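Galectin (Xenopus laevis, PDB 3WUD) binds galactose-containing sugars such as lactose, and probably recognises galactosides on glycoproteins such as laminin, as a beta-sandwich lectin of the galectin family. Local coordinates at residues M7-F12 against K131-H136; L20-F25 against T121-D126; I46-R51 against Q107-P112; T88-E93 against L99-S104. One frame throughout, in Å; residues are numbered along the deposited sequence. Where two conformers were deposited one is given.

Contact 1: residues M7-F12 against K131-H136; sequences MVMNNF and KAISLH
M9, which meets I133 across this contact, is anchored by its backbone: M9 N makes a probable hydrogen bond to the carbonyl oxygen of L123 on the neighbouring strand. No polar bond joins the two segments themselves, which meet through the methyl ends of apolar side chains, as befits the buried interface between two sheets. M9 and I133 reach toward each other tip to tip. The M9 chain runs out extended, with CG anti to the backbone N (chi1 -158°), and bends only at its last torsion (chi3 -45°), which swings CE toward CD1 of I133; the modelled separation of those two methyls is too short for carbon atoms, so its exact value is doubtful. A second methionine arrives on the same branch, M7 CE lying 4.4 Å from I133 CD1. Flexible methionines and a branched isoleucine suit such a seam, because they can fit around one another without polar groups to satisfy. Near the other end F12 CD1 and L135 CD2 approach to 4.6 Å, while the edge of the F12 ring meets M9 O in its plane. Strand 7-10 lies beside strand 120-126, and strand 129-135 beside strand 19-26 with a classic bulge where K131 and A132 both face K23. Both are outermost within this subunit, and V8-N10 and A132-S134 pair antiparallel with strands of the second subunit, so the sheets continue across the dimer.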
# COMPACT_ATOMS: atom_id res chain seq x y z
N MET A 7 -3.33 2.62 -8.78
CA MET A 7 -2.28 2.71 -7.85
C MET A 7 -1.59 1.39 -7.77
O MET A 7 -2.24 0.35 -7.99
CB MET A 7 -2.83 3.18 -6.57
CG MET A 7 -3.53 2.22 -5.72
SD MET A 7 -2.53 2.34 -4.26
CE MET A 7 -1.81 0.68 -4.24
N VAL A 8 -0.29 1.43 -7.48
CA VAL A 8 0.55 0.27 -7.59
C VAL A 8 1.29 0.16 -6.23
O VAL A 8 1.63 1.19 -5.63
CB VAL A 8 1.62 0.48 -8.68
CG1 VAL A 8 2.79 -0.51 -8.49
CG2 VAL A 8 0.98 0.32 -10.04
N MET A 9 1.41 -1.03 -5.73
CA MET A 9 2.33 -1.31 -4.58
C MET A 9 3.28 -2.36 -5.06
O MET A 9 2.87 -3.38 -5.68
CB MET A 9 1.56 -1.83 -3.38
CG MET A 9 2.27 -1.64 -2.05
SD MET A 9 1.31 -2.16 -0.57
CE MET A 9 -0.21 -1.41 -1.08
N ASN A 10 4.56 -2.18 -4.71
CA ASN A 10 5.54 -3.12 -5.18
C ASN A 10 6.58 -3.40 -4.07
O ASN A 10 6.91 -2.50 -3.29
CB ASN A 10 6.23 -2.46 -6.41
CG ASN A 10 7.19 -3.41 -7.18
OD1 ASN A 10 8.32 -3.02 -7.56
ND2 ASN A 10 6.73 -4.59 -7.46
N ASN A 11 7.09 -4.63 -4.08
CA ASN A 11 8.18 -5.15 -3.18
C ASN A 11 7.79 -5.18 -1.73
O ASN A 11 8.60 -4.97 -0.84
CB ASN A 11 9.51 -4.46 -3.46
CG ASN A 11 10.16 -4.98 -4.78
OD1 ASN A 11 9.82 -6.07 -5.33
ND2 ASN A 11 11.09 -4.17 -5.31
N PHE A 12 6.49 -5.43 -1.50
CA PHE A 12 6.03 -6.04 -0.25
C PHE A 12 6.25 -7.56 -0.46
O PHE A 12 6.63 -8.01 -1.53
CB PHE A 12 4.58 -5.66 0.04
CG PHE A 12 3.59 -6.19 -0.99
CD1 PHE A 12 2.88 -7.37 -0.77
CD2 PHE A 12 3.36 -5.51 -2.21
CE1 PHE A 12 2.01 -7.91 -1.70
CE2 PHE A 12 2.53 -6.05 -3.15
CZ PHE A 12 1.84 -7.26 -2.90
N LYS A 131 -8.74 2.58 0.52
CA LYS A 131 -9.00 3.01 1.90
C LYS A 131 -7.91 2.38 2.77
O LYS A 131 -7.28 3.09 3.51
CB LYS A 131 -10.44 2.62 2.34
CG LYS A 131 -10.77 2.74 3.84
CD LYS A 131 -10.57 4.10 4.44
CE LYS A 131 -10.47 4.00 5.97
NZ LYS A 131 -9.72 2.77 6.48
N ALA A 132 -7.69 1.07 2.68
CA ALA A 132 -6.67 0.41 3.51
C ALA A 132 -6.17 -0.87 2.83
O ALA A 132 -6.95 -1.57 2.13
CB ALA A 132 -7.22 0.06 4.87
N ILE A 133 -4.91 -1.20 3.09
CA ILE A 133 -4.37 -2.54 2.81
C ILE A 133 -3.74 -3.12 4.07
O ILE A 133 -3.06 -2.41 4.83
CB ILE A 133 -3.33 -2.53 1.65
CG1 ILE A 133 -4.06 -2.18 0.35
CG2 ILE A 133 -2.60 -3.89 1.51
CD1 ILE A 133 -3.21 -1.76 -0.83
N SER A 134 -3.93 -4.42 4.30
CA SER A 134 -3.22 -5.04 5.41
C SER A 134 -2.80 -6.47 5.10
O SER A 134 -3.46 -7.19 4.31
CB SER A 134 -4.04 -4.96 6.70
OG SER A 134 -5.19 -5.74 6.57
N LEU A 135 -1.69 -6.91 5.72
CA LEU A 135 -1.18 -8.25 5.51
C LEU A 135 -1.42 -9.10 6.73
O LEU A 135 -1.17 -8.67 7.86
CB LEU A 135 0.30 -8.23 5.18
CG LEU A 135 0.61 -7.26 4.06
CD1 LEU A 135 2.13 -7.07 3.93
CD2 LEU A 135 -0.04 -7.68 2.74
N HIS A 136 -1.94 -10.30 6.53
CA HIS A 136 -2.18 -11.22 7.64
C HIS A 136 -1.37 -12.48 7.37
O HIS A 136 -0.15 -12.50 7.60
CB HIS A 136 -3.67 -11.50 7.77
CG HIS A 136 -4.50 -10.25 7.79
ND1 HIS A 136 -4.69 -9.51 8.94
CD2 HIS A 136 -5.15 -9.59 6.80
CE1 HIS A 136 -5.45 -8.46 8.66
NE2 HIS A 136 -5.74 -8.48 7.38
OXT HIS A 136 -1.90 -13.44 6.83

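Contact 2: residues L20-F25 against T121-D126; sequences LELKGF and TFLSMD
The apolar interior of the beta sandwich passes through L22, M125 and L123, where strand 19-26 of one sheet faces strand 120-126 of the other. L22 is the side chain that reaches both partners. Its CD1 lies against the thioether of M125, 3.6 Å from SD, and its CD2 comes to 4.2 Å from CE, so each branch of the leucine meets a different part of the methionine as the two side chains cross obliquely. M125 takes the crowded position at its first torsion, CG between the backbone N and the carbonyl carbon (chi1 64°), and a bend at chi3 turns the methyl along the seam rather than straight across it. On the L123 side, CD1 of L22 is 4.4 Å from CD2 of L123, and farther along L20 CD1 stands 4.9 Å from L123 CB. At the other end G24 offers only backbone, its CA 5.3 Å from M125 CE. Strand alternation explains the sorting of residue types: L20 and L22 turn inward while K23 turns away, and S124, between the two inward residues L123 and M125, has its OG hydrogen-bonded to N36 ND2. M7 packs on both L123 and M125, and I133 packs on L22, extending the same interior. No hydrogen bond joins 20-25 to 121-126; two antiparallel sheets packed face to face through apolar side chains are the build of the galectin carbohydrate-recognition domain.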
# COMPACT_ATOMS: atom_id res chain seq x y z
N LEU A 20 -3.76 -10.96 2.04
CA LEU A 20 -3.66 -9.53 1.84
C LEU A 20 -5.12 -9.07 1.78
O LEU A 20 -5.89 -9.57 0.97
CB LEU A 20 -2.90 -9.25 0.55
CG LEU A 20 -2.77 -7.76 0.13
CD1 LEU A 20 -1.77 -7.53 -0.97
CD2 LEU A 20 -4.11 -7.18 -0.34
N GLU A 21 -5.52 -8.24 2.70
CA GLU A 21 -6.86 -7.65 2.71
C GLU A 21 -6.84 -6.28 2.14
O GLU A 21 -6.02 -5.48 2.53
CB GLU A 21 -7.42 -7.53 4.13
CG GLU A 21 -8.84 -6.94 4.12
CD GLU A 21 -9.23 -6.27 5.42
OE1 GLU A 21 -9.84 -5.15 5.37
OE2 GLU A 21 -8.92 -6.86 6.47
N LEU A 22 -7.74 -6.00 1.19
CA LEU A 22 -7.87 -4.67 0.60
C LEU A 22 -9.26 -4.11 0.92
O LEU A 22 -10.25 -4.81 0.77
CB LEU A 22 -7.68 -4.71 -0.92
CG LEU A 22 -7.46 -3.36 -1.63
CD1 LEU A 22 -6.36 -3.45 -2.67
CD2 LEU A 22 -8.74 -2.81 -2.27
N LYS A 23 -9.32 -2.86 1.36
CA LYS A 23 -10.57 -2.15 1.53
C LYS A 23 -10.53 -0.91 0.64
O LYS A 23 -9.54 -0.20 0.62
CB LYS A 23 -10.78 -1.77 3.02
CG LYS A 23 -12.15 -1.16 3.32
CD LYS A 23 -12.32 -0.92 4.82
CE LYS A 23 -12.76 -2.18 5.53
NZ LYS A 23 -13.01 -1.91 6.99
N GLY A 24 -11.62 -0.59 -0.06
CA GLY A 24 -11.60 0.50 -1.00
C GLY A 24 -13.03 0.99 -1.20
O GLY A 24 -13.98 0.30 -0.81
N PHE A 25 -13.17 2.12 -1.89
CA PHE A 25 -14.47 2.71 -2.16
C PHE A 25 -14.75 2.64 -3.66
O PHE A 25 -13.94 3.06 -4.44
CB PHE A 25 -14.57 4.19 -1.68
CG PHE A 25 -15.98 4.77 -1.81
CD1 PHE A 25 -16.87 4.70 -0.75
CD2 PHE A 25 -16.38 5.36 -2.99
CE1 PHE A 25 -18.16 5.23 -0.87
CE2 PHE A 25 -17.68 5.91 -3.13
CZ PHE A 25 -18.55 5.82 -2.08
N THR A 121 4.68 -10.12 -4.69
CA THR A 121 5.36 -8.87 -4.45
C THR A 121 4.76 -7.64 -5.15
O THR A 121 5.31 -6.57 -5.04
CB THR A 121 6.85 -8.99 -4.84
OG1 THR A 121 6.93 -9.22 -6.27
CG2 THR A 121 7.47 -10.10 -4.01
N PHE A 122 3.67 -7.81 -5.88
CA PHE A 122 3.11 -6.75 -6.66
C PHE A 122 1.58 -6.70 -6.56
O PHE A 122 0.94 -7.72 -6.63
CB PHE A 122 3.50 -6.92 -8.14
CG PHE A 122 2.94 -5.82 -9.07
CD1 PHE A 122 1.75 -6.00 -9.72
CD2 PHE A 122 3.66 -4.67 -9.28
CE1 PHE A 122 1.26 -5.05 -10.60
CE2 PHE A 122 3.19 -3.70 -10.18
CZ PHE A 122 1.96 -3.87 -10.78
N LEU A 123 1.08 -5.50 -6.45
CA LEU A 123 -0.33 -5.22 -6.39
C LEU A 123 -0.64 -4.00 -7.25
O LEU A 123 0.06 -2.97 -7.24
CB LEU A 123 -0.71 -4.92 -4.96
CG LEU A 123 -2.14 -4.39 -4.73
CD1 LEU A 123 -2.60 -3.00 -5.13
CD2 LEU A 123 -3.18 -5.35 -5.13
N SER A 124 -1.70 -4.07 -8.03
CA SER A 124 -2.19 -2.80 -8.61
C SER A 124 -3.71 -2.79 -8.61
O SER A 124 -4.36 -3.79 -8.50
CB SER A 124 -1.64 -2.51 -10.02
OG SER A 124 -2.09 -3.49 -10.96
N MET A 125 -4.28 -1.62 -8.69
CA MET A 125 -5.75 -1.58 -8.71
C MET A 125 -6.21 -0.39 -9.53
O MET A 125 -5.50 0.62 -9.68
CB MET A 125 -6.29 -1.57 -7.31
CG MET A 125 -5.89 -0.34 -6.54
SD MET A 125 -6.23 -0.54 -4.79
CE MET A 125 -7.57 0.58 -4.45
N ASP A 126 -7.43 -0.48 -10.02
CA ASP A 126 -7.95 0.52 -10.94
C ASP A 126 -9.48 0.54 -10.74
O ASP A 126 -10.09 -0.48 -10.54
CB ASP A 126 -7.58 0.12 -12.38
CG ASP A 126 -7.92 1.19 -13.43
OD1 ASP A 126 -7.95 2.45 -13.16
OD2 ASP A 126 -8.13 0.75 -14.57

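Contact 3: residues I46-R51 against Q107-P112; sequences IHFNPR and QEFNFP. With GAL (beta-D-galactopyranose), chain B; GLC (alpha-D-glucopyranose), chain C.
F48 and F109 meet rim to rim inside the galectin beta sandwich: F48 CE1 is 3.7 Å from F109 CZ, each atom near the plane of the other ring as the side chains cross. The second pair is turned differently, for I46 lies over one face of the F111 ring, with CG1 4.0 Å from CD2. F111 has its CG anti to the backbone N (chi1 -172°), which carries the ring in under the isoleucine, while its CB meets I46 CD1. Flat rings and a branched aliphatic chain fill this buried interior well, and F92 adds its ring edge-to-face with F48. The alternate residues of strand 43-51, H47, N49 and R51, serve the sugar on the opposite side. H47 NE2 hydrogen-bonds GAL O4 at 2.7 Å, and its ND1 is held by N36 OD1. The extended R51 lays its guanidinium edge to both sugars: NH1 donates to GLC O3 at 2.8 Å, NH2 to GAL O4 at 3.0 Å, and D57 forms a salt bridge with NH1. E55, N64 and E74 also hydrogen-bond the galactose. Along with D57 and the sugars, R51 NE helps hold the guanidinium in place by donating to N49 OD1 at 2.8 Å (163°), tilted 49° out of the carbonyl plane.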
# COMPACT_ATOMS: atom_id res chain seq x y z
N ILE A 46 -3.29 -13.16 -10.20
CA ILE A 46 -4.77 -12.86 -10.35
C ILE A 46 -5.03 -11.41 -10.80
O ILE A 46 -4.47 -10.45 -10.33
CB ILE A 46 -5.62 -13.26 -9.10
CG1 ILE A 46 -7.13 -13.19 -9.43
CG2 ILE A 46 -5.27 -12.37 -7.95
CD1 ILE A 46 -7.98 -13.81 -8.30
N HIS A 47 -5.96 -11.30 -11.77
CA HIS A 47 -6.63 -10.11 -12.17
C HIS A 47 -8.06 -10.39 -11.75
O HIS A 47 -8.69 -11.32 -12.29
CB HIS A 47 -6.52 -9.91 -13.69
CG HIS A 47 -7.43 -8.85 -14.26
ND1 HIS A 47 -7.21 -7.50 -14.13
CD2 HIS A 47 -8.53 -8.98 -15.03
CE1 HIS A 47 -8.13 -6.84 -14.83
NE2 HIS A 47 -8.90 -7.73 -15.42
N PHE A 48 -8.51 -9.64 -10.76
CA PHE A 48 -9.79 -9.78 -10.09
C PHE A 48 -10.65 -8.59 -10.51
O PHE A 48 -10.34 -7.45 -10.18
CB PHE A 48 -9.56 -9.75 -8.58
CG PHE A 48 -10.81 -9.78 -7.78
CD1 PHE A 48 -11.44 -10.99 -7.51
CD2 PHE A 48 -11.36 -8.61 -7.26
CE1 PHE A 48 -12.59 -11.04 -6.74
CE2 PHE A 48 -12.54 -8.63 -6.51
CZ PHE A 48 -13.16 -9.86 -6.28
N ASN A 49 -11.63 -8.83 -11.38
CA ASN A 49 -12.35 -7.77 -12.06
C ASN A 49 -13.94 -7.83 -11.98
O ASN A 49 -14.57 -8.35 -12.89
CB ASN A 49 -11.91 -7.82 -13.54
CG ASN A 49 -12.44 -6.66 -14.39
OD1 ASN A 49 -12.60 -6.85 -15.59
ND2 ASN A 49 -12.66 -5.50 -13.83
N PRO A 50 -14.51 -7.29 -10.87
CA PRO A 50 -15.93 -7.19 -10.72
C PRO A 50 -16.40 -6.18 -11.76
O PRO A 50 -15.83 -5.15 -11.92
CB PRO A 50 -16.10 -6.66 -9.28
CG PRO A 50 -14.91 -7.21 -8.58
CD PRO A 50 -13.85 -6.90 -9.62
N ARG A 51 -17.42 -6.58 -12.51
CA ARG A 51 -17.95 -5.85 -13.57
C ARG A 51 -19.44 -5.60 -13.31
O ARG A 51 -20.25 -6.58 -13.27
CB ARG A 51 -17.84 -6.64 -14.88
CG ARG A 51 -16.40 -6.89 -15.28
CD ARG A 51 -16.26 -7.56 -16.65
NE ARG A 51 -14.84 -7.72 -17.01
CZ ARG A 51 -14.43 -8.43 -18.07
NH1 ARG A 51 -15.31 -8.99 -18.88
NH2 ARG A 51 -13.13 -8.53 -18.37
N GLN A 107 -18.73 -15.22 1.15
CA GLN A 107 -18.56 -16.06 -0.04
C GLN A 107 -17.11 -16.06 -0.42
O GLN A 107 -16.46 -15.07 -0.26
CB GLN A 107 -19.43 -15.53 -1.17
CG GLN A 107 -20.89 -15.66 -0.79
CD GLN A 107 -21.75 -16.03 -1.98
OE1 GLN A 107 -21.77 -17.20 -2.42
NE2 GLN A 107 -22.47 -15.03 -2.51
N GLU A 108 -16.64 -17.20 -0.92
CA GLU A 108 -15.24 -17.41 -1.23
C GLU A 108 -15.12 -18.21 -2.53
O GLU A 108 -15.99 -19.08 -2.80
CB GLU A 108 -14.61 -18.30 -0.17
CG GLU A 108 -14.40 -17.72 1.21
CD GLU A 108 -13.94 -18.80 2.17
OE1 GLU A 108 -13.77 -19.95 1.69
OE2 GLU A 108 -13.71 -18.50 3.36
N PHE A 109 -14.02 -18.05 -3.27
CA PHE A 109 -13.77 -18.95 -4.40
C PHE A 109 -12.29 -19.02 -4.61
O PHE A 109 -11.55 -18.20 -4.07
CB PHE A 109 -14.54 -18.47 -5.64
CG PHE A 109 -14.06 -17.14 -6.21
CD1 PHE A 109 -13.00 -17.08 -7.15
CD2 PHE A 109 -14.68 -15.95 -5.84
CE1 PHE A 109 -12.59 -15.83 -7.66
CE2 PHE A 109 -14.29 -14.72 -6.40
CZ PHE A 109 -13.22 -14.66 -7.28
N ASN A 110 -11.83 -20.05 -5.30
CA ASN A 110 -10.42 -20.24 -5.52
C ASN A 110 -10.13 -19.97 -6.96
O ASN A 110 -10.93 -20.28 -7.83
CB ASN A 110 -9.96 -21.67 -5.23
CG ASN A 110 -10.20 -22.07 -3.80
OD1 ASN A 110 -9.99 -21.29 -2.89
ND2 ASN A 110 -10.69 -23.27 -3.62
N PHE A 111 -8.92 -19.54 -7.20
CA PHE A 111 -8.38 -19.26 -8.52
C PHE A 111 -7.02 -19.93 -8.66
O PHE A 111 -6.15 -19.72 -7.86
CB PHE A 111 -8.28 -17.73 -8.77
CG PHE A 111 -7.92 -17.38 -10.20
CD1 PHE A 111 -8.87 -17.42 -11.22
CD2 PHE A 111 -6.62 -16.97 -10.51
CE1 PHE A 111 -8.52 -17.11 -12.52
CE2 PHE A 111 -6.25 -16.70 -11.84
CZ PHE A 111 -7.22 -16.76 -12.83
N PRO A 112 -6.82 -20.71 -9.71
CA PRO A 112 -5.60 -21.45 -9.79
C PRO A 112 -4.36 -20.59 -10.05
O PRO A 112 -4.41 -19.57 -10.74
CB PRO A 112 -5.87 -22.41 -10.94
CG PRO A 112 -6.82 -21.72 -11.81
CD PRO A 112 -7.68 -20.93 -10.88
C1 GAL B . -10.79 -8.14 -21.12
C2 GAL B . -10.59 -6.76 -20.52
C3 GAL B . -9.34 -6.64 -19.65
C4 GAL B . -9.31 -7.82 -18.68
C5 GAL B . -9.52 -9.14 -19.44
C6 GAL B . -9.53 -10.39 -18.60
O2 GAL B . -10.46 -5.80 -21.56
O3 GAL B . -9.30 -5.36 -19.05
O4 GAL B . -10.34 -7.67 -17.70
O5 GAL B . -10.76 -9.17 -20.15
O6 GAL B . -9.71 -11.58 -19.33
C1 GLC C . -13.51 -11.14 -24.37
C2 GLC C . -14.12 -10.99 -22.99
C3 GLC C . -13.61 -9.89 -22.13
C4 GLC C . -12.19 -9.40 -22.50
C5 GLC C . -12.01 -9.17 -24.00
C6 GLC C . -10.56 -9.07 -24.38
O1 GLC C . -14.42 -11.57 -25.36
O2 GLC C . -15.53 -11.11 -22.90
O3 GLC C . -13.73 -10.36 -20.78
O4 GLC C . -12.05 -8.19 -21.84
O5 GLC C . -12.50 -10.23 -24.77
O6 GLC C . -10.57 -8.82 -25.78

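Contact 4: residues T88-E93 against L99-S104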
# COMPACT_ATOMS: atom_id res chain seq x y z
N THR A 88 -15.98 -1.66 -0.04
CA THR A 88 -15.89 -3.09 -0.08
C THR A 88 -14.55 -3.52 0.50
O THR A 88 -13.66 -2.73 0.54
CB THR A 88 -16.10 -3.65 -1.49
OG1 THR A 88 -16.23 -5.08 -1.38
CG2 THR A 88 -14.92 -3.24 -2.41
N SER A 89 -14.46 -4.76 0.99
CA SER A 89 -13.21 -5.35 1.49
C SER A 89 -13.10 -6.75 0.92
O SER A 89 -14.09 -7.50 0.86
CB SER A 89 -13.18 -5.35 3.04
OG SER A 89 -14.15 -6.23 3.52
N ILE A 90 -11.92 -7.12 0.41
CA ILE A 90 -11.68 -8.45 -0.15
C ILE A 90 -10.36 -8.97 0.43
O ILE A 90 -9.40 -8.13 0.55
CB ILE A 90 -11.60 -8.35 -1.71
CG1 ILE A 90 -12.87 -7.69 -2.29
CG2 ILE A 90 -11.31 -9.72 -2.34
CD1 ILE A 90 -12.59 -6.43 -3.05
N CYS A 91 -10.27 -10.29 0.74
CA CYS A 91 -8.97 -10.92 1.21
C CYS A 91 -8.51 -11.89 0.14
O CYS A 91 -9.28 -12.72 -0.38
CB CYS A 91 -8.93 -11.64 2.62
SG CYS A 91 -7.33 -11.29 3.47
N PHE A 92 -7.26 -11.80 -0.20
CA PHE A 92 -6.61 -12.75 -1.11
C PHE A 92 -5.65 -13.61 -0.31
O PHE A 92 -4.72 -13.07 0.21
CB PHE A 92 -5.89 -11.97 -2.20
CG PHE A 92 -6.80 -11.05 -2.98
CD1 PHE A 92 -7.33 -11.44 -4.20
CD2 PHE A 92 -7.01 -9.76 -2.52
CE1 PHE A 92 -8.14 -10.57 -4.91
CE2 PHE A 92 -7.82 -8.91 -3.20
CZ PHE A 92 -8.39 -9.32 -4.41
N GLU A 93 -5.93 -14.92 -0.18
CA GLU A 93 -5.12 -15.83 0.61
C GLU A 93 -4.28 -16.62 -0.36
O GLU A 93 -4.81 -17.18 -1.33
CB GLU A 93 -6.00 -16.77 1.43
CG GLU A 93 -5.21 -17.88 2.11
CD GLU A 93 -6.10 -18.86 2.87
OE1 GLU A 93 -7.12 -18.40 3.40
OE2 GLU A 93 -5.74 -20.07 2.94
N LEU A 99 -5.07 -19.23 -5.24
CA LEU A 99 -5.44 -18.12 -4.36
C LEU A 99 -6.86 -18.38 -3.95
O LEU A 99 -7.66 -18.87 -4.73
CB LEU A 99 -5.37 -16.77 -5.03
CG LEU A 99 -4.02 -16.29 -5.58
CD1 LEU A 99 -4.26 -14.85 -5.95
CD2 LEU A 99 -2.90 -16.44 -4.57
N LYS A 100 -7.15 -18.09 -2.71
CA LYS A 100 -8.50 -18.14 -2.21
C LYS A 100 -8.94 -16.70 -2.05
O LYS A 100 -8.25 -15.91 -1.35
CB LYS A 100 -8.54 -18.93 -0.88
CG LYS A 100 -9.88 -18.91 -0.17
CD LYS A 100 -9.72 -19.59 1.20
CE LYS A 100 -10.65 -20.78 1.33
NZ LYS A 100 -10.35 -21.82 0.31
N VAL A 101 -10.06 -16.34 -2.69
CA VAL A 101 -10.57 -14.96 -2.67
C VAL A 101 -11.74 -14.97 -1.71
O VAL A 101 -12.68 -15.75 -1.93
CB VAL A 101 -11.08 -14.53 -4.00
CG1 VAL A 101 -11.66 -13.12 -3.95
CG2 VAL A 101 -9.95 -14.65 -5.07
N LYS A 102 -11.65 -14.13 -0.70
CA LYS A 102 -12.70 -14.10 0.40
C LYS A 102 -13.39 -12.74 0.38
O LYS A 102 -12.76 -11.68 0.52
CB LYS A 102 -12.03 -14.35 1.78
CG LYS A 102 -11.07 -15.48 1.85
CD LYS A 102 -10.50 -15.60 3.27
CE LYS A 102 -9.26 -16.44 3.32
NZ LYS A 102 -8.42 -16.06 4.48
N LEU A 103 -14.71 -12.77 0.20
CA LEU A 103 -15.53 -11.63 0.05
C LEU A 103 -16.18 -11.27 1.41
O LEU A 103 -16.24 -12.13 2.35
CB LEU A 103 -16.55 -11.87 -1.01
CG LEU A 103 -15.94 -12.23 -2.39
CD1 LEU A 103 -17.02 -12.61 -3.37
CD2 LEU A 103 -15.05 -11.10 -2.89
N SER A 104 -16.66 -10.03 1.45
CA SER A 104 -17.19 -9.38 2.65
C SER A 104 -18.42 -10.06 3.21
O SER A 104 -18.67 -9.96 4.39
CB SER A 104 -17.55 -7.91 2.35
OG SER A 104 -18.52 -7.79 1.26
O HOH W 1 -18.33 -6.25 -0.68
O HOH W 2 -16.28 -8.17 -0.95
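C91 and K102 form a hydrogen-bonded pair of the antiparallel beta hairpin made by strands 86-95 and 98-103. Their backbone bonds are C91 N to K102 O at 2.9 Å and K102 N to C91 O at 2.8 Å, and E93 with K100 repeats the pattern, E93 N to K100 O at 2.8 Å. Between them F92 and V101 make a non-hydrogen-bonded pair, whose CA-H groups point at K100 O and C91 O respectively. Apolar packing belongs to the face turned into the sandwich. I90 lies side by side with V101 and L103, its CG2 3.8 Å from V101 CG1 and 4.0 Å from L103 CD2; CG2 is set anti to the backbone N (chi1 -56° for CG1), which points it at these neighbours. Branched aliphatics suit this buried face, where V101 and I90 also touch F48. The other face carries C91 and the charged side chains E93, K100 and K102, long enough to reach solvent or each other. E93 and K102 form a salt bridge, though the place of E93 OE1 is less sure; E93 OE2 is hydrogen-bonded to Q95 NE2. The bent K100 leads away, to a weak hydrogen bond with N110 OD1. C91 is joined to C19 by a disulfide, tying the hairpin to strand 19-26. Near S89 and S104 a water bridges the segments, donating to S89 O at 2.9 Å and accepting from S104 N at 3.1 Å.

In the fold
Contacts 1, 2 and 3 each join the two sheets of one sandwich, whereas contact 4 lies within the five-stranded sheet and links contacts 2 and 3. Contacts 1 and 2 adjoin, their centres about 6 Å apart. Contact 4 meets contact 2 through strands 19-26 and 86-95, with L22 N 2.8 Å from I90 O, and meets contact 3 through V101 N and F109 O, also 2.8 Å apart; both are probable hydrogen bonds. Contact 3 supplies three of the pocket residues, H47, N49 and R51, and the M125 side chain of contact 2 and F92 of contact 4 each lie about 13 Å from the galactose. Contact 1, centred about 18 Å from contact 3, stands at the dimer end.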